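Local coordinates for ATP-dependent RNA helicase HrpB (Escherichia coli, PDB 6EUD), which hydrolyses ATP to ADP and phosphate as a DExH-box RNA helicase and binds single-stranded RNA, at residues Ser217-Leu222 and Ala324-Arg329; Ala208-Gln213 and Leu289-Ala294; Cys246-Ala251 and Leu282-Ile287; Glu233-Arg238 and Arg269-Ala274; Ala318-Arg323 and His337-Glu342. All coordinates share one frame; numbering follows the deposited sequence.

Interaction 1: Ser217-Leu222 and Ala324-Arg329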
# COMPACT_ATOMS: atom_id res chain seq x y z
N SER A 217 38.63 0.38 14.17
CA SER A 217 38.03 -0.04 12.92
C SER A 217 36.64 0.54 12.83
O SER A 217 36.01 0.87 13.84
CB SER A 217 37.98 -1.56 12.79
OG SER A 217 39.28 -2.06 12.52
N LEU A 218 36.16 0.65 11.59
CA LEU A 218 35.03 1.47 11.27
C LEU A 218 34.03 0.70 10.43
O LEU A 218 34.41 0.04 9.46
CB LEU A 218 35.49 2.74 10.54
CG LEU A 218 34.51 3.87 10.22
CD1 LEU A 218 35.27 5.22 10.07
CD2 LEU A 218 33.76 3.54 8.95
N LEU A 219 32.75 0.82 10.79
CA LEU A 219 31.66 0.20 10.05
C LEU A 219 30.81 1.28 9.37
O LEU A 219 30.24 2.17 10.02
CB LEU A 219 30.77 -0.66 10.98
CG LEU A 219 29.53 -1.33 10.36
CD1 LEU A 219 29.86 -2.30 9.19
CD2 LEU A 219 28.75 -2.06 11.46
N LEU A 220 30.74 1.19 8.06
CA LEU A 220 30.05 2.18 7.24
C LEU A 220 28.78 1.59 6.64
O LEU A 220 28.86 0.64 5.86
CB LEU A 220 31.00 2.68 6.14
CG LEU A 220 30.45 3.54 5.01
CD1 LEU A 220 29.75 4.80 5.55
CD2 LEU A 220 31.59 3.90 4.05
N PHE A 221 27.62 2.14 7.01
CA PHE A 221 26.34 1.67 6.47
C PHE A 221 25.99 2.45 5.22
O PHE A 221 25.99 3.66 5.24
CB PHE A 221 25.21 1.80 7.50
CG PHE A 221 25.32 0.82 8.67
CD1 PHE A 221 25.81 1.24 9.91
CD2 PHE A 221 24.93 -0.51 8.52
CE1 PHE A 221 25.90 0.34 11.00
CE2 PHE A 221 25.02 -1.41 9.60
CZ PHE A 221 25.50 -0.99 10.83
N LEU A 222 25.69 1.73 4.13
CA LEU A 222 25.31 2.32 2.84
C LEU A 222 24.02 1.69 2.33
O LEU A 222 23.61 0.62 2.81
CB LEU A 222 26.46 2.14 1.85
CG LEU A 222 27.66 2.98 2.29
CD1 LEU A 222 28.91 2.71 1.46
CD2 LEU A 222 27.25 4.46 2.23
N ALA A 324 24.15 2.84 15.52
CA ALA A 324 25.12 3.44 16.43
C ALA A 324 25.63 2.40 17.43
O ALA A 324 26.82 2.37 17.75
CB ALA A 324 24.49 4.62 17.15
N GLY A 325 24.75 1.54 17.91
CA GLY A 325 25.11 0.55 18.91
C GLY A 325 26.05 -0.51 18.38
O GLY A 325 26.65 -1.25 19.16
N ARG A 326 26.19 -0.59 17.06
CA ARG A 326 27.18 -1.47 16.45
C ARG A 326 28.62 -0.96 16.69
O ARG A 326 29.59 -1.69 16.49
CB ARG A 326 26.90 -1.67 14.94
CG ARG A 326 25.67 -2.54 14.66
CD ARG A 326 25.37 -3.41 15.85
NE ARG A 326 24.81 -4.71 15.52
CZ ARG A 326 24.40 -5.57 16.46
NH1 ARG A 326 24.50 -5.22 17.73
NH2 ARG A 326 23.89 -6.75 16.12
N ALA A 327 28.74 0.29 17.16
CA ALA A 327 30.05 0.82 17.55
C ALA A 327 30.34 0.57 19.04
O ALA A 327 31.36 1.03 19.54
CB ALA A 327 30.14 2.34 17.23
N GLY A 328 29.48 -0.17 19.72
CA GLY A 328 29.54 -0.26 21.17
C GLY A 328 29.53 -1.67 21.71
O GLY A 328 29.17 -1.89 22.85
N ARG A 329 29.95 -2.64 20.89
CA ARG A 329 29.98 -4.04 21.32
C ARG A 329 31.32 -4.39 21.94
O ARG A 329 31.43 -5.32 22.76
CB ARG A 329 29.71 -4.98 20.14
CG ARG A 329 28.50 -4.66 19.30
CD ARG A 329 27.20 -4.89 20.04
NE ARG A 329 27.13 -6.19 20.73
CZ ARG A 329 26.88 -7.36 20.13
NH1 ARG A 329 26.83 -8.48 20.84
NH2 ARG A 329 26.70 -7.42 18.81

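Interaction 2: Ala208-Gln213 and Leu289-Ala294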
# COMPACT_ATOMS: atom_id res chain seq x y z
N ALA A 208 37.01 9.32 5.79
CA ALA A 208 38.46 9.48 5.90
C ALA A 208 38.79 10.43 7.04
O ALA A 208 39.82 10.27 7.70
CB ALA A 208 39.06 10.00 4.59
N GLU A 209 37.92 11.40 7.27
CA GLU A 209 38.13 12.34 8.35
C GLU A 209 37.91 11.68 9.72
O GLU A 209 38.61 11.98 10.68
CB GLU A 209 37.23 13.55 8.18
CG GLU A 209 37.33 14.59 9.31
CD GLU A 209 38.71 15.26 9.41
OE1 GLU A 209 39.55 15.09 8.49
OE2 GLU A 209 38.96 15.96 10.41
N MET A 210 36.94 10.78 9.81
CA MET A 210 36.76 10.02 11.04
C MET A 210 37.97 9.13 11.37
O MET A 210 38.39 9.01 12.52
CB MET A 210 35.50 9.18 10.97
CG MET A 210 35.06 8.68 12.33
SD MET A 210 33.35 8.97 12.62
CE MET A 210 33.20 8.19 14.18
N LEU A 211 38.53 8.52 10.33
CA LEU A 211 39.70 7.68 10.45
C LEU A 211 40.89 8.49 10.92
O LEU A 211 41.77 8.00 11.62
CB LEU A 211 40.02 7.01 9.11
CG LEU A 211 38.98 6.00 8.62
CD1 LEU A 211 39.31 5.50 7.22
CD2 LEU A 211 38.88 4.85 9.59
N ARG A 212 40.92 9.76 10.53
CA ARG A 212 42.05 10.62 10.85
C ARG A 212 41.99 11.08 12.30
O ARG A 212 43.02 11.24 12.93
CB ARG A 212 42.08 11.83 9.92
CG ARG A 212 43.36 12.66 10.01
CD ARG A 212 43.24 13.99 9.26
NE ARG A 212 42.29 14.89 9.91
CZ ARG A 212 42.60 15.67 10.95
NH1 ARG A 212 43.83 15.66 11.47
NH2 ARG A 212 41.67 16.46 11.49
N GLN A 213 40.80 11.31 12.82
CA GLN A 213 40.68 11.86 14.15
C GLN A 213 40.51 10.79 15.22
O GLN A 213 40.82 11.01 16.38
CB GLN A 213 39.50 12.84 14.23
CG GLN A 213 39.71 14.11 13.44
CD GLN A 213 38.64 15.14 13.75
OE1 GLN A 213 38.05 15.13 14.83
NE2 GLN A 213 38.39 16.03 12.79
N LEU A 289 33.99 2.38 15.66
CA LEU A 289 33.52 3.54 14.89
C LEU A 289 32.44 3.13 13.90
O LEU A 289 32.60 2.17 13.15
CB LEU A 289 34.68 4.19 14.13
CG LEU A 289 35.93 4.53 14.95
CD1 LEU A 289 37.01 5.10 14.05
CD2 LEU A 289 35.59 5.50 16.07
N VAL A 290 31.33 3.87 13.88
CA VAL A 290 30.32 3.68 12.85
C VAL A 290 30.12 4.98 12.04
O VAL A 290 30.13 6.11 12.56
CB VAL A 290 28.99 3.21 13.48
CG1 VAL A 290 27.80 3.46 12.56
CG2 VAL A 290 29.08 1.71 13.88
N VAL A 291 29.97 4.82 10.73
CA VAL A 291 29.52 5.92 9.90
C VAL A 291 28.24 5.47 9.24
O VAL A 291 28.20 4.48 8.52
CB VAL A 291 30.57 6.37 8.85
CG1 VAL A 291 29.98 7.48 7.96
CG2 VAL A 291 31.86 6.85 9.53
N ASP A 292 27.18 6.22 9.51
CA ASP A 292 25.84 5.88 9.09
C ASP A 292 25.31 6.93 8.10
O ASP A 292 25.06 8.11 8.47
CB ASP A 292 24.93 5.77 10.33
CG ASP A 292 23.46 5.64 9.96
OD1 ASP A 292 23.14 5.04 8.91
OD2 ASP A 292 22.61 6.14 10.74
N CYS A 293 25.14 6.52 6.84
CA CYS A 293 24.65 7.44 5.81
C CYS A 293 23.18 7.82 6.07
O CYS A 293 22.67 8.75 5.46
CB CYS A 293 24.79 6.84 4.40
SG CYS A 293 23.61 5.55 3.96
N ALA A 294 22.52 7.06 6.95
CA ALA A 294 21.12 7.25 7.35
C ALA A 294 20.11 7.10 6.21
O ALA A 294 19.01 7.64 6.29
CB ALA A 294 20.92 8.60 8.03

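Interaction 3: Cys246-Ala251 and Leu282-Ile287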
# COMPACT_ATOMS: atom_id res chain seq x y z
N CYS A 246 37.02 -3.34 3.23
CA CYS A 246 36.30 -4.61 3.22
C CYS A 246 34.83 -4.44 2.92
O CYS A 246 34.04 -4.26 3.84
CB CYS A 246 36.44 -5.31 4.57
SG CYS A 246 38.12 -5.43 5.16
N PRO A 247 34.46 -4.52 1.64
CA PRO A 247 33.03 -4.54 1.27
C PRO A 247 32.33 -5.76 1.86
O PRO A 247 32.97 -6.75 2.15
CB PRO A 247 33.06 -4.61 -0.26
CG PRO A 247 34.43 -5.12 -0.58
CD PRO A 247 35.33 -4.57 0.46
N LEU A 248 31.02 -5.67 2.04
CA LEU A 248 30.27 -6.77 2.61
C LEU A 248 28.87 -6.81 2.03
O LEU A 248 27.96 -6.08 2.45
CB LEU A 248 30.19 -6.65 4.13
CG LEU A 248 29.61 -7.88 4.82
CD1 LEU A 248 30.46 -9.06 4.47
CD2 LEU A 248 29.58 -7.71 6.30
N TYR A 249 28.72 -7.67 1.02
CA TYR A 249 27.41 -8.05 0.50
C TYR A 249 27.38 -9.54 0.20
O TYR A 249 28.43 -10.16 0.00
CB TYR A 249 27.06 -7.24 -0.75
CG TYR A 249 28.21 -6.91 -1.68
CD1 TYR A 249 29.04 -5.83 -1.45
CD2 TYR A 249 28.42 -7.65 -2.84
CE1 TYR A 249 30.07 -5.51 -2.32
CE2 TYR A 249 29.45 -7.33 -3.72
CZ TYR A 249 30.27 -6.26 -3.45
OH TYR A 249 31.29 -5.94 -4.31
N GLY A 250 26.18 -10.12 0.19
CA GLY A 250 25.99 -11.55 -0.02
C GLY A 250 26.67 -12.13 -1.25
O GLY A 250 27.08 -13.29 -1.25
N ALA A 251 26.81 -11.33 -2.30
CA ALA A 251 27.36 -11.81 -3.56
C ALA A 251 28.89 -11.80 -3.58
O ALA A 251 29.50 -11.84 -4.66
CB ALA A 251 26.83 -10.96 -4.72
N LEU A 282 23.89 -9.45 11.36
CA LEU A 282 25.28 -9.84 11.20
C LEU A 282 26.13 -9.12 12.23
O LEU A 282 25.93 -7.94 12.51
CB LEU A 282 25.74 -9.53 9.78
CG LEU A 282 26.81 -10.41 9.15
CD1 LEU A 282 26.54 -11.87 9.45
CD2 LEU A 282 26.78 -10.17 7.65
N THR A 283 27.07 -9.85 12.82
CA THR A 283 27.96 -9.28 13.80
C THR A 283 29.35 -9.08 13.22
O THR A 283 30.07 -10.03 12.94
CB THR A 283 28.02 -10.15 15.06
OG1 THR A 283 26.80 -9.98 15.79
CG2 THR A 283 29.20 -9.77 15.95
N ILE A 284 29.72 -7.81 13.03
CA ILE A 284 31.05 -7.45 12.57
C ILE A 284 31.93 -7.13 13.78
O ILE A 284 31.56 -6.31 14.62
CB ILE A 284 31.02 -6.26 11.59
CG1 ILE A 284 30.45 -6.69 10.23
CG2 ILE A 284 32.41 -5.78 11.32
CD1 ILE A 284 28.96 -6.77 10.17
N GLU A 285 33.07 -7.80 13.88
CA GLU A 285 33.92 -7.67 15.05
C GLU A 285 35.00 -6.60 14.90
O GLU A 285 35.33 -6.19 13.80
CB GLU A 285 34.55 -9.01 15.37
CG GLU A 285 33.54 -10.12 15.50
CD GLU A 285 34.19 -11.47 15.45
OE1 GLU A 285 33.47 -12.47 15.24
OE2 GLU A 285 35.43 -11.54 15.61
N GLY A 286 35.53 -6.15 16.03
CA GLY A 286 36.64 -5.21 16.09
C GLY A 286 36.23 -3.77 15.83
O GLY A 286 37.08 -2.91 15.61
N ILE A 287 34.92 -3.50 15.86
CA ILE A 287 34.40 -2.19 15.48
C ILE A 287 34.19 -1.30 16.69
O ILE A 287 33.59 -1.74 17.67
CB ILE A 287 33.05 -2.33 14.71
CG1 ILE A 287 33.24 -3.24 13.49
CG2 ILE A 287 32.52 -0.97 14.29
CD1 ILE A 287 34.18 -2.65 12.39

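Interaction 4: Glu233-Arg238 and Arg269-Ala274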
# COMPACT_ATOMS: atom_id res chain seq x y z
N GLU A 233 35.81 3.00 -4.01
CA GLU A 233 36.75 3.61 -4.93
C GLU A 233 37.18 5.00 -4.46
O GLU A 233 38.36 5.33 -4.51
CB GLU A 233 36.16 3.69 -6.34
CG GLU A 233 37.02 4.44 -7.32
CD GLU A 233 36.64 4.17 -8.75
OE1 GLU A 233 35.72 3.35 -8.97
OE2 GLU A 233 37.25 4.78 -9.66
N GLN A 234 36.23 5.81 -3.98
CA GLN A 234 36.55 7.15 -3.51
C GLN A 234 37.37 7.11 -2.24
O GLN A 234 38.24 7.95 -2.01
CB GLN A 234 35.28 7.98 -3.29
CG GLN A 234 34.52 8.25 -4.57
CD GLN A 234 35.44 8.80 -5.66
OE1 GLN A 234 36.27 9.68 -5.40
NE2 GLN A 234 35.32 8.27 -6.87
N LEU A 235 37.10 6.11 -1.41
CA LEU A 235 37.80 5.94 -0.14
C LEU A 235 39.26 5.57 -0.39
O LEU A 235 40.17 6.08 0.27
CB LEU A 235 37.08 4.87 0.68
CG LEU A 235 36.98 5.00 2.19
CD1 LEU A 235 36.76 6.44 2.59
CD2 LEU A 235 35.82 4.13 2.67
N ALA A 236 39.48 4.73 -1.39
CA ALA A 236 40.78 4.19 -1.76
C ALA A 236 41.91 5.23 -1.96
O ALA A 236 43.09 4.94 -1.72
CB ALA A 236 40.63 3.35 -3.01
N SER A 237 41.55 6.44 -2.38
CA SER A 237 42.52 7.50 -2.64
C SER A 237 42.70 8.46 -1.45
O SER A 237 43.53 9.36 -1.48
CB SER A 237 42.09 8.30 -3.86
OG SER A 237 40.82 8.89 -3.63
N ARG A 238 41.89 8.26 -0.42
CA ARG A 238 41.86 9.19 0.70
C ARG A 238 42.30 8.54 2.02
O ARG A 238 42.28 9.19 3.07
CB ARG A 238 40.45 9.78 0.86
CG ARG A 238 39.98 10.67 -0.30
CD ARG A 238 38.51 11.05 -0.14
NE ARG A 238 38.04 12.00 -1.14
CZ ARG A 238 37.69 11.67 -2.38
NH1 ARG A 238 37.79 10.41 -2.79
NH2 ARG A 238 37.26 12.59 -3.23
N ARG A 269 43.87 -1.41 10.48
CA ARG A 269 42.48 -1.16 10.84
C ARG A 269 41.64 -1.39 9.60
O ARG A 269 42.14 -1.26 8.49
CB ARG A 269 42.31 0.28 11.35
CG ARG A 269 42.68 1.35 10.33
CD ARG A 269 42.96 2.70 10.97
NE ARG A 269 41.85 3.16 11.79
CZ ARG A 269 41.64 4.43 12.09
NH1 ARG A 269 42.48 5.36 11.64
NH2 ARG A 269 40.60 4.79 12.85
N LYS A 270 40.37 -1.73 9.77
CA LYS A 270 39.50 -1.97 8.62
C LYS A 270 38.30 -1.04 8.54
O LYS A 270 37.75 -0.61 9.55
CB LYS A 270 39.02 -3.43 8.62
CG LYS A 270 38.08 -3.75 9.77
CD LYS A 270 37.60 -5.20 9.77
CE LYS A 270 36.64 -5.40 10.93
NZ LYS A 270 36.12 -6.77 11.04
N VAL A 271 37.91 -0.72 7.31
CA VAL A 271 36.64 -0.09 7.04
C VAL A 271 35.72 -1.12 6.41
O VAL A 271 35.99 -1.61 5.32
CB VAL A 271 36.77 1.12 6.11
CG1 VAL A 271 35.38 1.69 5.78
CG2 VAL A 271 37.67 2.18 6.74
N VAL A 272 34.63 -1.44 7.09
CA VAL A 272 33.68 -2.38 6.55
C VAL A 272 32.54 -1.59 5.94
O VAL A 272 31.87 -0.81 6.61
CB VAL A 272 33.15 -3.36 7.62
CG1 VAL A 272 32.14 -4.29 7.02
CG2 VAL A 272 34.29 -4.16 8.18
N LEU A 273 32.34 -1.78 4.64
CA LEU A 273 31.28 -1.11 3.91
C LEU A 273 30.14 -2.12 3.75
O LEU A 273 30.27 -3.12 3.06
CB LEU A 273 31.78 -0.60 2.56
CG LEU A 273 33.05 0.27 2.48
CD1 LEU A 273 34.33 -0.57 2.34
CD2 LEU A 273 32.96 1.31 1.35
N ALA A 274 29.01 -1.85 4.39
CA ALA A 274 27.93 -2.83 4.45
C ALA A 274 26.58 -2.19 4.22
O ALA A 274 26.42 -0.97 4.35
CB ALA A 274 27.95 -3.55 5.80

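Interaction 5: Ala318-Arg323 and His337-Glu342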
# COMPACT_ATOMS: atom_id res chain seq x y z
N ALA A 318 14.98 4.55 15.44
CA ALA A 318 15.29 3.27 16.06
C ALA A 318 16.45 2.57 15.33
O ALA A 318 17.35 2.03 15.96
CB ALA A 318 14.06 2.37 16.12
N SER A 319 16.46 2.60 14.00
CA SER A 319 17.56 1.92 13.32
C SER A 319 18.83 2.77 13.30
O SER A 319 19.93 2.22 13.28
CB SER A 319 17.17 1.51 11.90
OG SER A 319 16.21 2.37 11.36
N MET A 320 18.71 4.08 13.33
CA MET A 320 19.92 4.89 13.49
C MET A 320 20.58 4.56 14.83
O MET A 320 21.82 4.46 14.94
CB MET A 320 19.59 6.37 13.39
CG MET A 320 19.53 6.89 11.93
SD MET A 320 19.47 8.69 11.82
CE MET A 320 17.86 9.00 12.56
N THR A 321 19.75 4.36 15.84
CA THR A 321 20.23 3.99 17.17
C THR A 321 20.78 2.57 17.17
O THR A 321 21.82 2.29 17.77
CB THR A 321 19.12 4.15 18.22
OG1 THR A 321 18.82 5.55 18.35
CG2 THR A 321 19.55 3.62 19.55
N GLN A 322 20.11 1.66 16.48
CA GLN A 322 20.62 0.29 16.37
C GLN A 322 21.98 0.30 15.64
O GLN A 322 22.91 -0.40 16.05
CB GLN A 322 19.61 -0.60 15.67
CG GLN A 322 20.05 -2.03 15.49
CD GLN A 322 20.06 -2.84 16.78
OE1 GLN A 322 19.34 -2.52 17.73
NE2 GLN A 322 20.87 -3.90 16.81
N ARG A 323 22.10 1.13 14.61
CA ARG A 323 23.35 1.26 13.86
C ARG A 323 24.47 1.84 14.72
O ARG A 323 25.60 1.39 14.64
CB ARG A 323 23.16 2.14 12.63
CG ARG A 323 22.42 1.47 11.54
CD ARG A 323 22.12 2.40 10.37
NE ARG A 323 21.32 1.67 9.39
CZ ARG A 323 21.14 2.05 8.13
NH1 ARG A 323 21.69 3.16 7.68
NH2 ARG A 323 20.41 1.30 7.33
N HIS A 337 26.48 10.16 12.09
CA HIS A 337 25.35 10.07 11.18
C HIS A 337 25.41 11.18 10.13
O HIS A 337 25.49 12.35 10.47
CB HIS A 337 24.04 10.11 11.98
CG HIS A 337 23.96 9.05 13.05
ND1 HIS A 337 23.50 7.77 12.80
CD2 HIS A 337 24.31 9.06 14.35
CE1 HIS A 337 23.55 7.05 13.91
NE2 HIS A 337 24.04 7.81 14.87
N LEU A 338 25.37 10.81 8.86
CA LEU A 338 25.53 11.77 7.76
C LEU A 338 24.26 12.56 7.40
O LEU A 338 23.90 12.71 6.22
CB LEU A 338 26.04 11.04 6.53
CG LEU A 338 27.38 10.36 6.80
CD1 LEU A 338 27.95 9.78 5.50
CD2 LEU A 338 28.35 11.33 7.46
N ILE A 339 23.59 13.06 8.44
CA ILE A 339 22.52 14.03 8.31
C ILE A 339 22.64 15.04 9.43
O ILE A 339 23.32 14.78 10.42
CB ILE A 339 21.13 13.37 8.36
CG1 ILE A 339 20.93 12.66 9.71
CG2 ILE A 339 20.94 12.41 7.19
CD1 ILE A 339 19.60 11.97 9.81
N ALA A 340 21.99 16.18 9.28
CA ALA A 340 21.94 17.16 10.37
C ALA A 340 21.22 16.57 11.57
O ALA A 340 20.31 15.74 11.39
CB ALA A 340 21.26 18.41 9.91
N LYS A 341 21.59 16.98 12.78
CA LYS A 341 20.95 16.46 13.99
C LYS A 341 19.43 16.71 14.03
O LYS A 341 18.65 15.82 14.39
CB LYS A 341 21.60 17.05 15.24
CG LYS A 341 21.03 16.46 16.51
CD LYS A 341 21.73 17.06 17.71
CE LYS A 341 21.30 16.39 19.00
NZ LYS A 341 22.13 16.91 20.13
N GLU A 342 19.01 17.91 13.64
CA GLU A 342 17.58 18.26 13.68
C GLU A 342 16.74 17.41 12.71
O GLU A 342 15.56 17.15 12.96
CB GLU A 342 17.41 19.75 13.38
CG GLU A 342 18.03 20.16 12.07
CD GLU A 342 17.91 21.64 11.79
OE1 GLU A 342 18.93 22.25 11.38
OE2 GLU A 342 16.80 22.20 11.95

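Interaction 1: Ser217-Leu222 and Ala324-Arg329
Arg326 lies beside Leu219 and Phe221 with the carbon part of its chain, and the side chain can be followed outward atom by atom. Arg326 CB comes first, 4.0 Å from Leu219 CD2; here the arginine and the leucine run alongside each other and point the same way. Arg326 CG, anti to the carbonyl carbon (chi1 -72°), meets the rim of Phe221 near the ring plane, 4.1 Å from Phe221 CZ. Beyond CG the chain bends at chi2 and again at chi3, and the guanidinium is led away from the strand. Leu219 also braces the phenylalanine from within its own strand, Leu219 CG lying 4.0 Å above one face of the Phe221 ring, toward the rim. A type I turn from Gly325 to Gly328 presents the arginine. The sequence around it is motif VI of the helicase family, and the Arg326 side chain comes within about 4 Å of that of Thr32 in the predicted ATP site, consistent with an arginine facing nucleotide between the two RecA-like domains. The turn leads on from helix 317-325 and lies over strand 217-221, which is flanked in the sheet by strands 269-274 and 287-302.

Interaction 2: Ala208-Gln213 and Leu289-Ala294
Met210 reaches from its helix to three consecutive residues of the strand, touching Leu289, Val290 and Val291. The tight part of the contact is all at the far end of this one chain. Met210 SD lies 4.0 Å from Val291 CG2, and the terminal methyl, Met210 CE, settles between two more partners, Leu289 CD2 at 4.1 Å and the backbone oxygen Val290 O at 4.0 Å. The methionine slides past both Leu289 and Val291, running in the opposite direction to each. A bend at chi2 (131°) brings SD to Val291, and the methyl goes on to Leu289. Such packing is the common currency of a RecA-like domain, in which helices cover a largely parallel sheet: helix 199-213 connects strands 186-190 and 217-221, and its segment 208-213 runs nearly antiparallel to strand segment 289-292, at 161° with 10.0 Å between the axes. Ile334 and Leu336 of strand 333-337 add to the apolar surroundings of Met210. The outer side of the helix is of another kind. There Arg212 grips Glu209 side-on, Arg212 NE to Glu209 OE1 at 3.1 Å and Arg212 NH2 to Glu209 OE2 at 3.0 Å; this salt bridge lies on the solvent side and takes no part in holding the strand.

Interaction 3: Cys246-Ala251 and Leu282-Ile287
Leu248 is the centre of this small contact, with Leu282 and Ile284 meeting it from the facing loop. One methyl of the leucine does all the close touching: Leu248 CD2 is 4.0 Å from Leu282 CD2 and also 4.0 Å from Ile284 CD1. Both pairs reach toward each other tip to tip, and Ile284 CG1 stands only slightly farther from Leu248 CD2, at 4.2 Å. The leucine gets there because its CG is anti to the backbone N (chi1 -170°), which carries the branch out from the strand toward the loop. On Ile284 the longer arm, CG1 and CD1, is the one offered, while CG2 takes the place anti to the backbone N. The example is a purely apolar one, methyl against methyl, and the loop has other holds, among them the bond from Lys270 NZ to Glu285 O. Leu282 and Ile284 belong to the sequence typical of helicase motif V, and the Leu282 side chain is about 6 Å from that of Thr32 in the predicted ATP site. Around this point helix 256-261 touches Leu248 through Ala260 and Leu282 through Ile261, strand 269-274 meets Ile284 through Val272, and strand 243-248 pairs with strand 269-274 in the sheet.

Interaction 4: Glu233-Arg238 and Arg269-Ala274
Leu235 and Val271 reach toward one another, a helix residue and a strand residue meeting tip to tip. The touching atoms are Leu235 CD2 and Val271 CG1, 4.0 Å apart. The valine supplies that methyl because CG1 stands anti to its backbone N (chi1 176°), while CG2 lies beside the N. The same leucine methyl also faces the next residue on this side of the strand, Leu235 CD2 lying 4.2 Å from Leu273 CD2, so that one branch of Leu235 rests over two strand residues a dipeptide repeat apart. Helix 225-236 thus covers one face of the sheet in the second RecA-like domain of the helicase, the face to which Val271 and Leu273 point, and Leu245 of the adjoining strand 243-248 also touches Leu235. Past the helix, Arg238 folds back on Gln234. Arg238 NH1 bonds to the backbone oxygen Gln234 O at 2.6 Å and to the side-chain oxygen Gln234 OE1 at 3.1 Å, the latter fairly straight at 159°, with Gln234 O nearly in the guanidinium plane. On the strand, Arg269 turns its guanidinium to backbone oxygens instead, NH1 to Leu211 O and NH2 to Gly216 O and Glu214 O, near where helix 199-213 gives way to strand 217-221.

Interaction 5: Ala318-Arg323 and His337-Glu342
Both ring nitrogens of His337 are bonded, ND1 to Asp292 OD2 and NE2 to Arg188 NE, and this double hold turns the ring edge toward Met320. The carbon between the two nitrogens, His337 CE1, lies 3.3 Å from the backbone oxygen Met320 O, which sits near the ring plane. The methionine side chain starts close by, with Met320 CB 4.1 Å from His337 CE1, and then crosses the ring: Met320 SD is 4.9 Å from the His337 centroid and 39° off the normal, an oblique sulfur-aromatic approach. Farther on, Met320 SD meets Ile339 CD1 at 3.8 Å, tip to tip. Ile339 has CG1 in the crowded position between its backbone N and carbonyl carbon (chi1 60°), which carries CD1 toward the sulfur. Without the imidazole, as with an alanine here, Asp292 OD2 and Arg188 NE would probably lose this mate and a gap open beside Met320. Met320 lies just before motif VI, whose first residues, Gln322 and Arg323, are in the same helix. Since an arginine NE can only donate, the pattern is consistent with a neutral imidazole whose proton is on ND1, toward the carboxylate, and with a CE1-H polarised toward Met320 O.

How the interactions relate
All five contacts belong to one RecA-like domain, and their chemistry follows their place in it. Interactions 2 and 4 are buried and apolar, setting helices 199-213 and 225-236 on the sheet. Interactions 1 and 3 link strands to loops near the predicted ATP site, interaction 1 buried and interaction 3 only partly. Strand pairing joins interactions 1 and 4, with Leu220 N 2.7 Å from Val272 O. Interaction 5 is buried too, yet its polar ring is bonded to residues outside its two segments, and it shares helix 317-325 with interaction 1. It is coupled to interaction 2 by the salt bridge from Arg323 NH1 to Asp292 OD1, at 2.7 Å, whereas interactions 3 and 4 do not touch it.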